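Acyl-CoA dehydrogenase (Bacillus subtilis, PDB 5LNX) catalyses the FAD-dependent oxidation of saturated acyl-CoA to 2,3-dehydroacyl-CoA, passing the electrons to an acceptor. Local coordinates at residues 297-302 against 311-316; 253-258 against 284-289. All blocks are in the same frame, centred on the assembly; numbering follows the deposited sequence.

Contact 1. Residues 297-302 against 311-316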
ATOM      1  N   VAL D 297     -15.087   1.990  14.878  1.00 28.40           N
ATOM      2  CA  VAL D 297     -15.876   3.160  15.262  1.00 30.71           C
ATOM      3  C   VAL D 297     -16.844   2.846  16.397  1.00 31.72           C
ATOM      4  O   VAL D 297     -16.813   3.472  17.453  1.00 34.46           O
ATOM      5  CB  VAL D 297     -16.702   3.706  14.070  1.00 28.07           C
ATOM      6  CG1 VAL D 297     -17.679   4.784  14.530  1.00 28.31           C
ATOM      7  CG2 VAL D 297     -15.789   4.257  12.990  1.00 24.66           C
ATOM      8  N   TYR D 298     -17.697   1.862  16.167  1.00 33.47           N
ATOM      9  CA  TYR D 298     -18.785   1.540  17.104  1.00 33.27           C
ATOM     10  C   TYR D 298     -18.349   0.892  18.408  1.00 31.56           C
ATOM     11  O   TYR D 298     -19.005   1.074  19.428  1.00 34.55           O
ATOM     12  CB  TYR D 298     -19.869   0.708  16.405  1.00 33.44           C
ATOM     13  CG  TYR D 298     -20.669   1.587  15.473  1.00 36.83           C
ATOM     14  CD1 TYR D 298     -21.506   2.583  15.982  1.00 40.96           C
ATOM     15  CD2 TYR D 298     -20.511   1.502  14.090  1.00 37.69           C
ATOM     16  CE1 TYR D 298     -22.178   3.463  15.141  1.00 46.89           C
ATOM     17  CE2 TYR D 298     -21.182   2.362  13.241  1.00 39.80           C
ATOM     18  CZ  TYR D 298     -22.016   3.339  13.767  1.00 44.82           C
ATOM     19  OH  TYR D 298     -22.723   4.164  12.940  1.00 39.54           O
ATOM     20  N   HIS D 299     -17.262   0.133  18.372  1.00 30.57           N
ATOM     21  CA  HIS D 299     -16.689  -0.426  19.591  1.00 34.37           C
ATOM     22  C   HIS D 299     -16.032   0.682  20.440  1.00 33.58           C
ATOM     23  O   HIS D 299     -16.121   0.683  21.672  1.00 32.73           O
ATOM     24  CB  HIS D 299     -15.667  -1.517  19.273  1.00 38.55           C
ATOM     25  CG  HIS D 299     -14.943  -2.032  20.477  1.00 42.51           C
ATOM     26  ND1 HIS D 299     -15.596  -2.615  21.539  1.00 49.31           N
ATOM     27  CD2 HIS D 299     -13.626  -2.043  20.794  1.00 49.48           C
ATOM     28  CE1 HIS D 299     -14.715  -2.969  22.458  1.00 53.28           C
ATOM     29  NE2 HIS D 299     -13.511  -2.636  22.031  1.00 53.82           N
ATOM     30  N   ALA D 300     -15.366   1.607  19.761  1.00 31.08           N
ATOM     31  CA  ALA D 300     -14.804   2.802  20.396  1.00 30.94           C
ATOM     32  C   ALA D 300     -15.884   3.616  21.108  1.00 33.07           C
ATOM     33  O   ALA D 300     -15.676   4.124  22.219  1.00 39.31           O
ATOM     34  CB  ALA D 300     -14.101   3.667  19.365  1.00 29.57           C
ATOM     35  N   ALA D 301     -17.023   3.759  20.442  1.00 31.68           N
ATOM     36  CA  ALA D 301     -18.155   4.532  20.972  1.00 33.90           C
ATOM     37  C   ALA D 301     -18.909   3.765  22.060  1.00 37.16           C
ATOM     38  O   ALA D 301     -19.530   4.356  22.938  1.00 41.49           O
ATOM     39  CB  ALA D 301     -19.109   4.910  19.858  1.00 32.12           C
ATOM     40  N   ASP D 302     -18.857   2.444  21.967  1.00 41.00           N
ATOM     41  CA  ASP D 302     -19.450   1.551  22.963  1.00 41.08           C
ATOM     42  C   ASP D 302     -18.615   1.542  24.255  1.00 40.82           C
ATOM     43  O   ASP D 302     -19.142   1.352  25.359  1.00 39.63           O
ATOM     44  CB  ASP D 302     -19.560   0.135  22.380  1.00 37.11           C
ATOM     45  CG  ASP D 302     -20.198  -0.861  23.339  1.00 40.13           C
ATOM     46  OD1 ASP D 302     -21.193  -0.525  24.032  1.00 32.41           O
ATOM     47  OD2 ASP D 302     -19.678  -1.999  23.401  1.00 38.51           O
ATOM     48  N   GLY D 311      -9.457   5.961  24.624  1.00 41.17           N
ATOM     49  CA  GLY D 311      -8.565   6.871  23.868  1.00 37.22           C
ATOM     50  C   GLY D 311      -7.817   6.209  22.711  1.00 37.18           C
ATOM     51  O   GLY D 311      -7.808   6.724  21.599  1.00 34.09           O
ATOM     52  N   LYS D 312      -7.190   5.071  22.986  1.00 37.38           N
ATOM     53  CA  LYS D 312      -6.452   4.306  21.974  1.00 40.23           C
ATOM     54  C   LYS D 312      -7.368   3.839  20.841  1.00 43.48           C
ATOM     55  O   LYS D 312      -7.024   3.933  19.668  1.00 53.23           O
ATOM     56  CB  LYS D 312      -5.788   3.074  22.610  1.00 43.89           C
ATOM     57  CG  LYS D 312      -4.939   2.249  21.647  1.00 44.25           C
ATOM     58  CD  LYS D 312      -4.465   0.943  22.261  1.00 47.60           C
ATOM     59  CE  LYS D 312      -5.626  -0.016  22.488  1.00 52.49           C
ATOM     60  NZ  LYS D 312      -5.190  -1.444  22.521  1.00 54.29           N
ATOM     61  N   GLU D 313      -8.517   3.290  21.207  1.00 44.25           N
ATOM     62  CA  GLU D 313      -9.502   2.776  20.232  1.00 39.58           C
ATOM     63  C   GLU D 313     -10.029   3.871  19.309  1.00 39.31           C
ATOM     64  O   GLU D 313     -10.284   3.639  18.132  1.00 43.32           O
ATOM     65  CB  GLU D 313     -10.674   2.081  20.954  1.00 37.57           C
ATOM     66  CG  GLU D 313     -10.282   0.795  21.688  1.00 39.40           C
ATOM     67  CD  GLU D 313      -9.649   1.059  23.074  1.00 36.77           C
ATOM     68  OE1 GLU D 313      -9.590   2.234  23.493  1.00 38.73           O
ATOM     69  OE2 GLU D 313      -9.213   0.111  23.755  1.00 31.68           O
ATOM     70  N   ALA D 314     -10.193   5.067  19.864  1.00 43.04           N
ATOM     71  CA  ALA D 314     -10.677   6.231  19.113  1.00 44.02           C
ATOM     72  C   ALA D 314      -9.628   6.717  18.119  1.00 42.62           C
ATOM     73  O   ALA D 314      -9.942   7.152  17.020  1.00 46.25           O
ATOM     74  CB  ALA D 314     -11.048   7.362  20.070  1.00 49.22           C
ATOM     75  N   SER D 315      -8.373   6.670  18.537  1.00 41.70           N
ATOM     76  CA  SER D 315      -7.254   7.001  17.645  1.00 35.75           C
ATOM     77  C   SER D 315      -7.167   6.048  16.466  1.00 29.71           C
ATOM     78  O   SER D 315      -6.996   6.458  15.333  1.00 35.30           O
ATOM     79  CB  SER D 315      -5.932   7.018  18.413  1.00 32.67           C
ATOM     80  OG  SER D 315      -5.695   8.305  18.914  1.00 32.22           O
ATOM     81  N   MET D 316      -7.239   4.770  16.765  1.00 28.01           N
ATOM     82  CA  MET D 316      -7.286   3.698  15.741  1.00 30.01           C
ATOM     83  C   MET D 316      -8.394   3.884  14.688  1.00 29.73           C
ATOM     84  O   MET D 316      -8.146   3.807  13.479  1.00 29.36           O
ATOM     85  CB  MET D 316      -7.454   2.330  16.432  1.00 28.51           C
ATOM     86  CG  MET D 316      -6.157   1.779  17.003  1.00 27.94           C
ATOM     87  SD  MET D 316      -6.376   0.342  18.062  1.00 30.37           S
ATOM     88  CE  MET D 316      -4.710  -0.285  18.260  1.00 30.93           C
TER

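Contact 2. Residues 253-258 against 284-289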
ATOM      1  N   GLU D 253     -18.662   4.790   2.628  1.00 17.10           N
ATOM      2  CA  GLU D 253     -19.817   4.015   2.260  1.00 15.66           C
ATOM      3  C   GLU D 253     -20.534   4.615   1.052  1.00 17.15           C
ATOM      4  O   GLU D 253     -20.977   3.905   0.143  1.00 17.98           O
ATOM      5  CB  GLU D 253     -20.732   3.891   3.459  1.00 14.70           C
ATOM      6  CG  GLU D 253     -20.160   2.937   4.495  1.00 12.89           C
ATOM      7  CD  GLU D 253     -21.144   2.612   5.582  1.00 12.55           C
ATOM      8  OE1 GLU D 253     -22.115   3.402   5.749  1.00 13.79           O
ATOM      9  OE2 GLU D 253     -20.937   1.622   6.313  1.00 11.26           O
ATOM     10  N   ALA D 254     -20.607   5.934   1.034  1.00 17.99           N
ATOM     11  CA  ALA D 254     -21.122   6.680  -0.124  1.00 17.42           C
ATOM     12  C   ALA D 254     -20.286   6.373  -1.356  1.00 17.30           C
ATOM     13  O   ALA D 254     -20.820   6.114  -2.440  1.00 19.49           O
ATOM     14  CB  ALA D 254     -21.110   8.178   0.158  1.00 15.76           C
ATOM     15  N   ALA D 255     -18.977   6.431  -1.207  1.00 16.03           N
ATOM     16  CA  ALA D 255     -18.090   6.070  -2.336  1.00 18.55           C
ATOM     17  C   ALA D 255     -18.431   4.676  -2.872  1.00 20.35           C
ATOM     18  O   ALA D 255     -18.507   4.463  -4.072  1.00 20.73           O
ATOM     19  CB  ALA D 255     -16.630   6.113  -1.915  1.00 16.88           C
ATOM     20  N   LEU D 256     -18.593   3.727  -1.949  1.00 20.94           N
ATOM     21  CA  LEU D 256     -18.825   2.340  -2.297  1.00 21.73           C
ATOM     22  C   LEU D 256     -20.165   2.142  -3.031  1.00 24.85           C
ATOM     23  O   LEU D 256     -20.213   1.625  -4.147  1.00 24.52           O
ATOM     24  CB  LEU D 256     -18.798   1.493  -1.032  1.00 20.16           C
ATOM     25  CG  LEU D 256     -19.229   0.039  -1.213  1.00 19.81           C
ATOM     26  CD1 LEU D 256     -18.208  -0.714  -2.066  1.00 20.30           C
ATOM     27  CD2 LEU D 256     -19.408  -0.621   0.146  1.00 19.62           C
ATOM     28  N   GLU D 257     -21.232   2.584  -2.386  1.00 27.62           N
ATOM     29  CA  GLU D 257     -22.578   2.411  -2.906  1.00 34.01           C
ATOM     30  C   GLU D 257     -22.724   3.038  -4.303  1.00 36.96           C
ATOM     31  O   GLU D 257     -23.226   2.386  -5.239  1.00 39.54           O
ATOM     32  CB  GLU D 257     -23.598   2.943  -1.911  1.00 36.33           C
ATOM     33  CG  GLU D 257     -23.479   2.135  -0.590  1.00 42.09           C
ATOM     34  CD  GLU D 257     -24.318   0.868  -0.490  1.00 50.41           C
ATOM     35  OE1 GLU D 257     -25.551   0.972  -0.481  1.00 57.19           O
ATOM     36  OE2 GLU D 257     -23.764  -0.236  -0.278  1.00 58.25           O
ATOM     37  N   HIS D 258     -22.217   4.254  -4.458  1.00 33.57           N
ATOM     38  CA  HIS D 258     -22.225   4.906  -5.756  1.00 36.47           C
ATOM     39  C   HIS D 258     -21.430   4.083  -6.761  1.00 42.60           C
ATOM     40  O   HIS D 258     -21.879   3.855  -7.902  1.00 47.17           O
ATOM     41  CB  HIS D 258     -21.628   6.309  -5.681  1.00 39.53           C
ATOM     42  CG  HIS D 258     -22.562   7.345  -5.147  1.00 39.33           C
ATOM     43  ND1 HIS D 258     -22.643   7.655  -3.807  1.00 37.45           N
ATOM     44  CD2 HIS D 258     -23.446   8.153  -5.775  1.00 40.15           C
ATOM     45  CE1 HIS D 258     -23.541   8.610  -3.635  1.00 40.53           C
ATOM     46  NE2 HIS D 258     -24.037   8.934  -4.813  1.00 40.20           N
ATOM     47  N   ALA D 284     -14.619  -4.733  -3.527  1.00 23.02           N
ATOM     48  CA  ALA D 284     -14.576  -5.720  -2.433  1.00 22.44           C
ATOM     49  C   ALA D 284     -13.665  -5.219  -1.321  1.00 21.79           C
ATOM     50  O   ALA D 284     -14.012  -5.229  -0.143  1.00 26.13           O
ATOM     51  CB  ALA D 284     -14.079  -7.047  -2.946  1.00 20.28           C
ATOM     52  N   ASP D 285     -12.507  -4.761  -1.729  1.00 18.63           N
ATOM     53  CA  ASP D 285     -11.587  -4.070  -0.850  1.00 18.00           C
ATOM     54  C   ASP D 285     -12.269  -2.905  -0.127  1.00 21.81           C
ATOM     55  O   ASP D 285     -12.101  -2.739   1.083  1.00 19.22           O
ATOM     56  CB  ASP D 285     -10.382  -3.585  -1.655  1.00 15.98           C
ATOM     57  CG  ASP D 285      -9.443  -4.714  -2.018  1.00 15.82           C
ATOM     58  OD1 ASP D 285      -9.609  -5.841  -1.474  1.00 15.83           O
ATOM     59  OD2 ASP D 285      -8.546  -4.496  -2.844  1.00 15.43           O
ATOM     60  N   MET D 286     -13.023  -2.103  -0.882  1.00 25.55           N
ATOM     61  CA  MET D 286     -13.727  -0.945  -0.318  1.00 26.90           C
ATOM     62  C   MET D 286     -14.677  -1.425   0.753  1.00 30.57           C
ATOM     63  O   MET D 286     -14.744  -0.878   1.855  1.00 41.29           O
ATOM     64  CB  MET D 286     -14.511  -0.176  -1.393  1.00 26.29           C
ATOM     65  CG  MET D 286     -13.676   0.834  -2.173  1.00 27.70           C
ATOM     66  SD  MET D 286     -14.400   1.394  -3.734  1.00 29.01           S
ATOM     67  CE  MET D 286     -15.505   2.664  -3.156  1.00 32.45           C
ATOM     68  N   ALA D 287     -15.442  -2.443   0.406  1.00 35.76           N
ATOM     69  CA  ALA D 287     -16.463  -3.000   1.303  1.00 33.90           C
ATOM     70  C   ALA D 287     -15.843  -3.588   2.566  1.00 31.23           C
ATOM     71  O   ALA D 287     -16.419  -3.476   3.640  1.00 36.93           O
ATOM     72  CB  ALA D 287     -17.279  -4.057   0.562  1.00 36.00           C
ATOM     73  N   THR D 288     -14.691  -4.244   2.406  1.00 30.20           N
ATOM     74  CA  THR D 288     -13.985  -4.968   3.488  1.00 32.53           C
ATOM     75  C   THR D 288     -13.362  -3.995   4.513  1.00 36.47           C
ATOM     76  O   THR D 288     -13.433  -4.193   5.737  1.00 38.58           O
ATOM     77  CB  THR D 288     -12.847  -5.872   2.923  1.00 31.00           C
ATOM     78  OG1 THR D 288     -13.396  -6.963   2.150  1.00 33.99           O
ATOM     79  CG2 THR D 288     -11.996  -6.460   4.038  1.00 28.89           C
ATOM     80  N   ARG D 289     -12.742  -2.954   3.989  1.00 34.08           N
ATOM     81  CA  ARG D 289     -12.136  -1.918   4.807  1.00 34.10           C
ATOM     82  C   ARG D 289     -13.231  -1.088   5.492  1.00 29.43           C
ATOM     83  O   ARG D 289     -12.993  -0.404   6.493  1.00 26.10           O
ATOM     84  CB  ARG D 289     -11.231  -0.991   3.942  1.00 37.67           C
ATOM     85  CG  ARG D 289     -10.029  -1.505   3.139  1.00 41.10           C
ATOM     86  CD  ARG D 289      -9.124  -2.481   3.881  1.00 46.77           C
ATOM     87  NE  ARG D 289      -7.793  -1.967   4.256  1.00 50.40           N
ATOM     88  CZ  ARG D 289      -6.671  -2.692   4.348  1.00 49.43           C
ATOM     89  NH1 ARG D 289      -6.641  -3.992   4.043  1.00 49.81           N
ATOM     90  NH2 ARG D 289      -5.558  -2.092   4.751  1.00 42.70           N
TER

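Contact 1. Residues 297-302 against 311-316
Ala300 sets its methyl against the base of Glu313, with Ala300 CB 4.1 Å from Glu313 CB and 4.0 Å from Glu313 O. The same methyl reaches the start of the next residue, at 4.2 Å from Ala314 N. Because so small a side chain fills the interface, the backbones come close: Ala300 CA and Glu313 CA are 5.3 Å apart, and the axes of the short segments approach to 8.7 Å in an antiparallel crossing of 156°. This is the packing of consecutive helices, 277-305 and 311-326, in the C-terminal helical bundle of the acyl-CoA dehydrogenase fold.

Glu313 offers carbon rather than charge. With CG opposite its own carbonyl carbon (chi1 -67°) and the chain bent at chi2 (81°), CB faces Ala300 while the carboxylate swings away toward the N-terminal end of its own helix. His299 approaches from the position before Ala300, its ring oblique to the glutamate chain, and His299 CD2 lies 4.5 Å from Glu313 CG. The imidazole and the carboxylate do not meet: His299 NE2 and Glu313 OE2 stay 5.4 Å apart. Both residues also pack on Glu291 of the second subunit, and the His299 ring meets His295 of that subunit. On other sides of the two helices, Tyr298 OH is hydrogen-bonded to His72 and Ser315 OG to Gln367.

No hydrogen bond or salt bridge crosses between the segments, so their association rests on van der Waals packing of the alanine methyl and the aliphatic part of Glu313; any attraction between imidazole and carboxylate, if the histidine is protonated, is probably weak.

Contact 2. Residues 253-258 against 284-289
Leu256 and Met286 lie alongside each other, each running toward the other's helix, across an antiparallel helix pair of the C-terminal helical bundle, where helix 229-265 packs on helix 277-305. The short segments cross at 147° with their axes 9.8 Å apart; no hydrogen bond crosses the contact, and its side-chain contacts are apolar.

Leu256 holds CG opposite its backbone N (chi1 171°), which sends its two methyls to different neighbours: Leu256 CD1 rests 3.8 Å from Met286 CB, while Leu256 CD2 lies 4.1 Å from Ala287 CB and also meets the Ala287 backbone. Met286 answers with its tip. Its chain bends at chi3 (83°) and lays the terminal methyl against the opposing helix, where Met286 CE touches the backbone of Leu256 and comes within 3.8 Å of Ala255 CB. Were Leu256 cut back to an alanine, the methyls over Met286 CB and Ala287 would be gone, and a gap would probably open there.

Ala255 and Met286 further pack on Ala329, and Ala287 meets Leu375 of the second subunit. Charged groups nearby work outside this apolar patch: Glu253 pairs with Arg76, and Asp285 with Arg368 of the second subunit. Behind Leu256, His258 ND1 donates in the plane of its ring to Ala254 O at 2.8 Å, reaching that oxygen from the opposite face to the backbone His258 N.

Helix 277-305 serves both contacts, pairing with helix 229-265 in contact 2 and, nearer its C-terminal end, with helix 311-326 in contact 1. The centres lie 21 Å apart, and the nearest atoms about 7 Å, without touching. His72 bridges the gap, binding Tyr298 OH of contact 1 through ND1 and Glu253 OE1 of contact 2 through NE2. The second subunit joins them too: Met316 packs on Thr288 of the second subunit, and Thr288 on Met316 of that subunit. Contact 2 does not reach the flavin directly: the Met286 side chain stays about 11 Å from a bound FAD. Arg266 and Asn276, in the connection between helices 229-265 and 277-305, line an FAD pocket, probably that of this flavin.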